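Local coordinates for protein maquette-3 (Escherichia coli, PDB 6Z0C) that is a designed four-helix bundle without a known natural function, probably made to explore how charged networks can be accommodated inside a protein, at residues 27-32 and 74-79; 123-128 and 170-175. All blocks are in the same frame, centred on the assembly; numbering follows the deposited sequence.

Contact 1. Residues 27-32 and 74-79; sequences LIRELL and TLQQTA
Just before Leu75 and Gln76, the two residues that meet Ile28, the carbonyl Thr74 O is held by two donors of its own helix. Thr78 N reaches it at 2.9 Å, and Thr78 OG1 adds a bond of the same length from above the carbonyl plane, off any lone pair, so the threonine hydroxyl donates back to its own helix. Across the contact the evidence is for packing. Ile28 CG2 stands anti to the backbone N and meets Gln76 CG at 3.4 Å, the two side chains sliding past each other in opposite directions. The bend of Gln76 at chi2 (-84°) turns its amide so that NE2 lies beside Ile28, 3.7 Å from Ile28 CB. The other branch of Ile28 crosses Leu75 at about a right angle, CD1 to CB 3.9 Å, on the side covered by Phe125 of helix 105-144. Arg29 lies over the outer edge: its CG is 3.8 Å from Gln76 NE2, while its guanidinium is tilted 56° to that amide and its NH1 hydrogen-bonds Gln26 OE1, one turn back on its own helix. With axes 10.4 Å apart and running at 172°, this is the antiparallel neighbour packing of a four-helix bundle.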
ATOM      1  N   LEU A  27       4.523  -7.617  -0.589  1.00 33.87           N
ATOM      2  CA  LEU A  27       5.115  -6.733  -1.630  1.00 34.27           C
ATOM      3  C   LEU A  27       5.938  -5.632  -0.946  1.00 32.67           C
ATOM      4  O   LEU A  27       7.033  -5.337  -1.435  1.00 31.60           O
ATOM      5  CB  LEU A  27       4.017  -6.160  -2.534  1.00 36.69           C
ATOM      6  CG  LEU A  27       4.488  -5.190  -3.620  1.00 38.95           C
ATOM      7  CD1 LEU A  27       5.679  -5.743  -4.392  1.00 42.05           C
ATOM      8  CD2 LEU A  27       3.351  -4.863  -4.581  1.00 39.92           C
ATOM      9  N   ILE A  28       5.459  -5.073   0.169  1.00 33.89           N
ATOM     10  CA  ILE A  28       6.230  -4.064   0.953  1.00 33.17           C
ATOM     11  C   ILE A  28       7.552  -4.690   1.416  1.00 32.76           C
ATOM     12  O   ILE A  28       8.590  -4.011   1.303  1.00 34.19           O
ATOM     13  CB  ILE A  28       5.418  -3.505   2.133  1.00 34.52           C
ATOM     14  CG1 ILE A  28       4.262  -2.625   1.651  1.00 36.09           C
ATOM     15  CG2 ILE A  28       6.334  -2.747   3.080  1.00 36.01           C
ATOM     16  CD1 ILE A  28       3.230  -2.334   2.711  1.00 37.82           C
ATOM     17  N   ARG A  29       7.524  -5.927   1.921  1.00 33.37           N
ATOM     18  CA  ARG A  29       8.748  -6.647   2.374  1.00 35.82           C
ATOM     19  C   ARG A  29       9.726  -6.767   1.198  1.00 33.93           C
ATOM     20  O   ARG A  29      10.923  -6.526   1.409  1.00 34.29           O
ATOM     21  CB  ARG A  29       8.404  -8.018   2.964  1.00 38.20           C
ATOM     22  CG  ARG A  29       7.944  -7.970   4.413  1.00 42.72           C
ATOM     23  CD  ARG A  29       7.995  -9.333   5.078  1.00 46.99           C
ATOM     24  NE  ARG A  29       6.991 -10.220   4.512  1.00 49.61           N
ATOM     25  CZ  ARG A  29       5.713 -10.274   4.886  1.00 52.20           C
ATOM     26  NH1 ARG A  29       4.891 -11.116   4.282  1.00 52.77           N
ATOM     27  NH2 ARG A  29       5.257  -9.499   5.857  1.00 50.64           N
ATOM     28  N   GLU A  30       9.229  -7.104   0.001  1.00 34.54           N
ATOM     29  CA  GLU A  30      10.064  -7.258  -1.222  1.00 36.57           C
ATOM     30  C   GLU A  30      10.641  -5.894  -1.618  1.00 33.90           C
ATOM     31  O   GLU A  30      11.823  -5.846  -2.002  1.00 35.95           O
ATOM     32  CB  GLU A  30       9.257  -7.906  -2.348  1.00 38.39           C
ATOM     33  CG  GLU A  30       8.993  -9.381  -2.096  1.00 45.51           C
ATOM     34  CD  GLU A  30       7.979 -10.057  -3.004  1.00 50.56           C
ATOM     35  OE1 GLU A  30       7.849 -11.296  -2.909  1.00 58.01           O
ATOM     36  OE2 GLU A  30       7.313  -9.351  -3.790  1.00 60.78           O
ATOM     37  N   LEU A  31       9.847  -4.827  -1.506  1.00 34.21           N
ATOM     38  CA  LEU A  31      10.283  -3.436  -1.814  1.00 34.88           C
ATOM     39  C   LEU A  31      11.376  -3.009  -0.833  1.00 33.48           C
ATOM     40  O   LEU A  31      12.359  -2.400  -1.275  1.00 33.07           O
ATOM     41  CB  LEU A  31       9.087  -2.485  -1.734  1.00 37.67           C
ATOM     42  CG  LEU A  31       8.373  -2.224  -3.055  1.00 39.22           C
ATOM     43  CD1 LEU A  31       7.141  -1.368  -2.825  1.00 42.62           C
ATOM     44  CD2 LEU A  31       9.307  -1.561  -4.057  1.00 39.39           C
ATOM     45  N   LEU A  32      11.192  -3.298   0.454  1.00 33.28           N
ATOM     46  CA  LEU A  32      12.192  -2.980   1.505  1.00 32.65           C
ATOM     47  C   LEU A  32      13.518  -3.676   1.178  1.00 33.83           C
ATOM     48  O   LEU A  32      14.575  -3.010   1.258  1.00 33.88           O
ATOM     49  CB  LEU A  32      11.637  -3.407   2.865  1.00 33.68           C
ATOM     50  CG  LEU A  32      10.593  -2.462   3.457  1.00 35.76           C
ATOM     51  CD1 LEU A  32       9.825  -3.131   4.586  1.00 37.77           C
ATOM     52  CD2 LEU A  32      11.248  -1.180   3.948  1.00 38.38           C
ATOM     53  N   THR A  74       6.345   2.545   7.736  1.00 38.55           N
ATOM     54  CA  THR A  74       5.048   3.202   8.068  1.00 41.25           C
ATOM     55  C   THR A  74       3.902   2.489   7.340  1.00 38.41           C
ATOM     56  O   THR A  74       2.845   2.278   7.966  1.00 39.90           O
ATOM     57  CB  THR A  74       5.057   4.697   7.722  1.00 44.40           C
ATOM     58  OG1 THR A  74       5.966   5.339   8.617  1.00 46.37           O
ATOM     59  CG2 THR A  74       3.694   5.346   7.828  1.00 48.46           C
ATOM     60  N   LEU A  75       4.091   2.149   6.062  1.00 35.98           N
ATOM     61  CA  LEU A  75       3.059   1.464   5.238  1.00 36.42           C
ATOM     62  C   LEU A  75       2.767   0.074   5.817  1.00 34.60           C
ATOM     63  O   LEU A  75       1.592  -0.325   5.808  1.00 32.15           O
ATOM     64  CB  LEU A  75       3.525   1.391   3.780  1.00 37.74           C
ATOM     65  CG  LEU A  75       3.622   2.731   3.047  1.00 40.77           C
ATOM     66  CD1 LEU A  75       3.958   2.516   1.583  1.00 42.51           C
ATOM     67  CD2 LEU A  75       2.338   3.537   3.180  1.00 42.10           C
ATOM     68  N   GLN A  76       3.787  -0.634   6.310  1.00 37.38           N
ATOM     69  CA  GLN A  76       3.629  -1.959   6.976  1.00 38.59           C
ATOM     70  C   GLN A  76       2.680  -1.820   8.169  1.00 37.37           C
ATOM     71  O   GLN A  76       1.780  -2.669   8.314  1.00 38.12           O
ATOM     72  CB  GLN A  76       4.981  -2.504   7.441  1.00 43.21           C
ATOM     73  CG  GLN A  76       5.669  -3.369   6.399  1.00 50.03           C
ATOM     74  CD  GLN A  76       5.197  -4.803   6.426  1.00 55.40           C
ATOM     75  OE1 GLN A  76       4.805  -5.331   7.464  1.00 67.77           O
ATOM     76  NE2 GLN A  76       5.239  -5.455   5.274  1.00 52.75           N
ATOM     77  N   GLN A  77       2.883  -0.787   8.989  1.00 40.06           N
ATOM     78  CA  GLN A  77       2.074  -0.511  10.204  1.00 42.24           C
ATOM     79  C   GLN A  77       0.651  -0.116   9.783  1.00 38.60           C
ATOM     80  O   GLN A  77      -0.301  -0.566  10.441  1.00 40.13           O
ATOM     81  CB  GLN A  77       2.767   0.552  11.057  1.00 45.90           C
ATOM     82  CG  GLN A  77       4.039   0.037  11.723  1.00 52.23           C
ATOM     83  CD  GLN A  77       4.883   1.121  12.349  1.00 57.71           C
ATOM     84  OE1 GLN A  77       4.502   2.289  12.397  1.00 66.34           O
ATOM     85  NE2 GLN A  77       6.050   0.735  12.839  1.00 61.52           N
ATOM     86  N   THR A  78       0.512   0.670   8.710  1.00 38.46           N
ATOM     87  CA  THR A  78      -0.797   1.082   8.135  1.00 38.12           C
ATOM     88  C   THR A  78      -1.569  -0.161   7.669  1.00 35.55           C
ATOM     89  O   THR A  78      -2.767  -0.259   7.989  1.00 36.69           O
ATOM     90  CB  THR A  78      -0.611   2.118   7.019  1.00 38.02           C
ATOM     91  OG1 THR A  78       0.112   3.215   7.580  1.00 39.31           O
ATOM     92  CG2 THR A  78      -1.918   2.609   6.436  1.00 37.44           C
ATOM     93  N   ALA A  79      -0.915  -1.078   6.948  1.00 34.87           N
ATOM     94  CA  ALA A  79      -1.524  -2.327   6.432  1.00 36.31           C
ATOM     95  C   ALA A  79      -1.983  -3.201   7.607  1.00 35.91           C
ATOM     96  O   ALA A  79      -3.071  -3.794   7.511  1.00 34.62           O
ATOM     97  CB  ALA A  79      -0.555  -3.058   5.536  1.00 36.67           C
TER

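Contact 2. Residues 123-128 and 170-175; sequences QKFQQL and RELLQL
Phe125 and Gln126 face Leu172 and Leu173 across two neighbouring helices of a four-helix bundle, running in opposite senses. Backbone proximity is centred on Gln126 and Leu173, whose CA atoms are 6.3 Å apart, and the side chains divide into an apolar pair on the core side and a mixed pair beside it.

In the apolar pair, Phe125 CE2 and Leu172 CD1 approach to 4.1 Å, the methyl coming obliquely to the ring and the two side chains crossing at about a right angle. Leu172 carries its CG anti to the backbone N (chi1 180°), which turns its branched end inward from a CB that points along the interface. The core behind them is completed by other helices: Phe125 also rests on Ile28 and Leu75, and Leu172 on Leu27 and Leu31.

The mixed pair joins a leucine methyl to the stem and backbone of a glutamine. Leu173 CD2 sits 3.9 Å from Gln126 CG. Beyond that stem Gln126 runs extended, and its amide oxygen OE1 accepts a hydrogen bond from Gln180 NE2, so the polar end is served by a residue further along helix 152-194.

The polar bonds of segment 170-175 lie apart from this packing: Arg170 NH2 forms a salt bridge across to Glu137 OE1 of helix 105-144, and within its own helix Gln174 NE2 makes a weak bond to Arg170 O, at 3.4 Å and 139°. Nearest of all across the interface is the methyl Leu173 CD2 against the backbone oxygen Gln126 O, at 3.7 Å.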
ATOM      1  N   GLN A 123      -6.465   5.662   1.400  1.00 34.08           N
ATOM      2  CA  GLN A 123      -6.263   6.942   0.666  1.00 38.07           C
ATOM      3  C   GLN A 123      -4.892   7.517   1.045  1.00 37.24           C
ATOM      4  O   GLN A 123      -4.150   7.901   0.126  1.00 36.63           O
ATOM      5  CB  GLN A 123      -7.428   7.899   0.927  1.00 41.00           C
ATOM      6  CG  GLN A 123      -8.679   7.509   0.153  1.00 46.68           C
ATOM      7  CD  GLN A 123      -9.877   8.372   0.466  1.00 51.52           C
ATOM      8  OE1 GLN A 123      -9.779   9.389   1.149  1.00 62.22           O
ATOM      9  NE2 GLN A 123     -11.028   7.965  -0.041  1.00 51.60           N
ATOM     10  N   LYS A 124      -4.566   7.544   2.341  1.00 38.25           N
ATOM     11  CA  LYS A 124      -3.239   7.962   2.879  1.00 39.41           C
ATOM     12  C   LYS A 124      -2.158   7.077   2.250  1.00 37.30           C
ATOM     13  O   LYS A 124      -1.169   7.617   1.712  1.00 37.15           O
ATOM     14  CB  LYS A 124      -3.255   7.863   4.409  1.00 43.94           C
ATOM     15  CG  LYS A 124      -1.928   8.111   5.120  1.00 50.53           C
ATOM     16  CD  LYS A 124      -1.976   7.734   6.594  1.00 58.25           C
ATOM     17  CE  LYS A 124      -0.615   7.511   7.224  1.00 63.30           C
ATOM     18  NZ  LYS A 124      -0.142   8.710   7.958  1.00 69.50           N
ATOM     19  N   PHE A 125      -2.368   5.760   2.300  1.00 33.29           N
ATOM     20  CA  PHE A 125      -1.482   4.720   1.721  1.00 33.15           C
ATOM     21  C   PHE A 125      -1.190   5.047   0.250  1.00 31.64           C
ATOM     22  O   PHE A 125      -0.004   5.110  -0.124  1.00 30.86           O
ATOM     23  CB  PHE A 125      -2.136   3.347   1.877  1.00 33.42           C
ATOM     24  CG  PHE A 125      -1.187   2.183   1.803  1.00 34.70           C
ATOM     25  CD1 PHE A 125      -1.004   1.351   2.896  1.00 37.63           C
ATOM     26  CD2 PHE A 125      -0.478   1.921   0.644  1.00 34.58           C
ATOM     27  CE1 PHE A 125      -0.135   0.275   2.824  1.00 37.34           C
ATOM     28  CE2 PHE A 125       0.393   0.845   0.576  1.00 35.27           C
ATOM     29  CZ  PHE A 125       0.563   0.028   1.665  1.00 35.84           C
ATOM     30  N   GLN A 126      -2.234   5.246  -0.562  1.00 31.94           N
ATOM     31  CA  GLN A 126      -2.103   5.528  -2.019  1.00 33.63           C
ATOM     32  C   GLN A 126      -1.268   6.799  -2.223  1.00 32.66           C
ATOM     33  O   GLN A 126      -0.353   6.763  -3.067  1.00 34.84           O
ATOM     34  CB  GLN A 126      -3.469   5.656  -2.701  1.00 35.78           C
ATOM     35  CG  GLN A 126      -3.366   6.096  -4.159  1.00 37.96           C
ATOM     36  CD  GLN A 126      -4.641   5.916  -4.947  1.00 43.54           C
ATOM     37  OE1 GLN A 126      -5.702   5.623  -4.399  1.00 49.67           O
ATOM     38  NE2 GLN A 126      -4.545   6.098  -6.255  1.00 48.15           N
ATOM     39  N   GLN A 127      -1.569   7.872  -1.481  1.00 33.25           N
ATOM     40  CA  GLN A 127      -0.875   9.186  -1.590  1.00 34.84           C
ATOM     41  C   GLN A 127       0.624   8.994  -1.340  1.00 33.84           C
ATOM     42  O   GLN A 127       1.434   9.553  -2.109  1.00 29.35           O
ATOM     43  CB  GLN A 127      -1.452  10.203  -0.603  1.00 38.48           C
ATOM     44  CG  GLN A 127      -2.842  10.694  -0.980  1.00 44.81           C
ATOM     45  CD  GLN A 127      -3.511  11.495   0.110  1.00 49.33           C
ATOM     46  OE1 GLN A 127      -2.923  11.794   1.149  1.00 56.17           O
ATOM     47  NE2 GLN A 127      -4.762  11.853  -0.125  1.00 51.52           N
ATOM     48  N   LEU A 128       0.981   8.226  -0.307  1.00 35.56           N
ATOM     49  CA  LEU A 128       2.395   8.024   0.115  1.00 34.50           C
ATOM     50  C   LEU A 128       3.140   7.198  -0.941  1.00 33.25           C
ATOM     51  O   LEU A 128       4.288   7.573  -1.278  1.00 32.95           O
ATOM     52  CB  LEU A 128       2.419   7.365   1.496  1.00 35.73           C
ATOM     53  CG  LEU A 128       1.875   8.228   2.636  1.00 38.32           C
ATOM     54  CD1 LEU A 128       1.770   7.425   3.922  1.00 39.93           C
ATOM     55  CD2 LEU A 128       2.730   9.469   2.856  1.00 41.01           C
ATOM     56  N   ARG A 170       4.368   0.466  -8.765  1.00 32.52           N
ATOM     57  CA  ARG A 170       3.122   0.516  -9.583  1.00 32.61           C
ATOM     58  C   ARG A 170       2.238  -0.688  -9.252  1.00 31.69           C
ATOM     59  O   ARG A 170       1.005  -0.539  -9.249  1.00 34.15           O
ATOM     60  CB  ARG A 170       3.440   0.515 -11.077  1.00 32.89           C
ATOM     61  CG  ARG A 170       4.155   1.770 -11.538  1.00 35.09           C
ATOM     62  CD  ARG A 170       3.955   1.995 -13.017  1.00 37.09           C
ATOM     63  NE  ARG A 170       4.930   2.944 -13.512  1.00 40.32           N
ATOM     64  CZ  ARG A 170       4.869   4.261 -13.342  1.00 44.08           C
ATOM     65  NH1 ARG A 170       3.862   4.817 -12.685  1.00 41.66           N
ATOM     66  NH2 ARG A 170       5.824   5.022 -13.848  1.00 47.95           N
ATOM     67  N   GLU A 171       2.853  -1.847  -9.018  1.00 32.42           N
ATOM     68  CA  GLU A 171       2.142  -3.085  -8.611  1.00 34.16           C
ATOM     69  C   GLU A 171       1.461  -2.822  -7.261  1.00 31.50           C
ATOM     70  O   GLU A 171       0.282  -3.185  -7.111  1.00 30.14           O
ATOM     71  CB  GLU A 171       3.123  -4.259  -8.567  1.00 39.88           C
ATOM     72  CG  GLU A 171       2.518  -5.573  -9.018  1.00 47.59           C
ATOM     73  CD  GLU A 171       1.985  -5.572 -10.442  1.00 50.52           C
ATOM     74  OE1 GLU A 171       2.799  -5.465 -11.383  1.00 56.73           O
ATOM     75  OE2 GLU A 171       0.756  -5.664 -10.603  1.00 55.13           O
ATOM     76  N   LEU A 172       2.168  -2.172  -6.335  1.00 30.53           N
ATOM     77  CA  LEU A 172       1.655  -1.841  -4.979  1.00 31.32           C
ATOM     78  C   LEU A 172       0.492  -0.847  -5.098  1.00 31.33           C
ATOM     79  O   LEU A 172      -0.531  -1.070  -4.430  1.00 30.40           O
ATOM     80  CB  LEU A 172       2.801  -1.282  -4.131  1.00 32.57           C
ATOM     81  CG  LEU A 172       2.448  -0.884  -2.699  1.00 33.58           C
ATOM     82  CD1 LEU A 172       1.793  -2.035  -1.949  1.00 33.87           C
ATOM     83  CD2 LEU A 172       3.685  -0.400  -1.961  1.00 33.67           C
ATOM     84  N   LEU A 173       0.622   0.192  -5.934  1.00 32.28           N
ATOM     85  CA  LEU A 173      -0.486   1.156  -6.195  1.00 34.11           C
ATOM     86  C   LEU A 173      -1.736   0.388  -6.643  1.00 33.31           C
ATOM     87  O   LEU A 173      -2.821   0.693  -6.125  1.00 34.10           O
ATOM     88  CB  LEU A 173      -0.079   2.189  -7.254  1.00 37.45           C
ATOM     89  CG  LEU A 173       0.522   3.491  -6.732  1.00 39.61           C
ATOM     90  CD1 LEU A 173       0.780   4.457  -7.881  1.00 41.14           C
ATOM     91  CD2 LEU A 173      -0.376   4.145  -5.690  1.00 41.12           C
ATOM     92  N   GLN A 174      -1.595  -0.568  -7.567  1.00 32.60           N
ATOM     93  CA  GLN A 174      -2.735  -1.366  -8.102  1.00 33.23           C
ATOM     94  C   GLN A 174      -3.420  -2.142  -6.965  1.00 32.02           C
ATOM     95  O   GLN A 174      -4.661  -2.204  -6.959  1.00 30.81           O
ATOM     96  CB  GLN A 174      -2.270  -2.309  -9.209  1.00 33.04           C
ATOM     97  CG  GLN A 174      -1.881  -1.579 -10.487  1.00 33.44           C
ATOM     98  CD  GLN A 174      -1.318  -2.511 -11.530  1.00 34.02           C
ATOM     99  OE1 GLN A 174      -1.991  -3.432 -11.986  1.00 37.73           O
ATOM    100  NE2 GLN A 174      -0.081  -2.264 -11.931  1.00 35.13           N
ATOM    101  N   LEU A 175      -2.649  -2.734  -6.049  1.00 31.02           N
ATOM    102  CA  LEU A 175      -3.209  -3.515  -4.914  1.00 30.23           C
ATOM    103  C   LEU A 175      -4.005  -2.576  -4.002  1.00 28.80           C
ATOM    104  O   LEU A 175      -5.067  -2.996  -3.533  1.00 29.85           O
ATOM    105  CB  LEU A 175      -2.089  -4.228  -4.146  1.00 30.17           C
ATOM    106  CG  LEU A 175      -1.285  -5.264  -4.931  1.00 32.68           C
ATOM    107  CD1 LEU A 175      -0.280  -5.960  -4.026  1.00 33.75           C
ATOM    108  CD2 LEU A 175      -2.180  -6.287  -5.615  1.00 33.13           C
TER

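In the fold
From the N terminus, helix 4-48 turns back into helix 52-99, and contact 1 closes that first hairpin over 41 intervening residues, 38 of them helical. The chain then passes through the linker holding Gly101 and Gly103, which with Gln200 bind a potassium ion at one end of the bundle. Helices 105-144 and 152-194 form the second hairpin, closed by contact 2 after another 41 residues. The two loops therefore lie in series. In space they face each other, centres about 11 Å apart. The measure of that link is Leu31 CD1, 3.7 Å from Leu172 CD2, where both hairpins join in one shared apolar core.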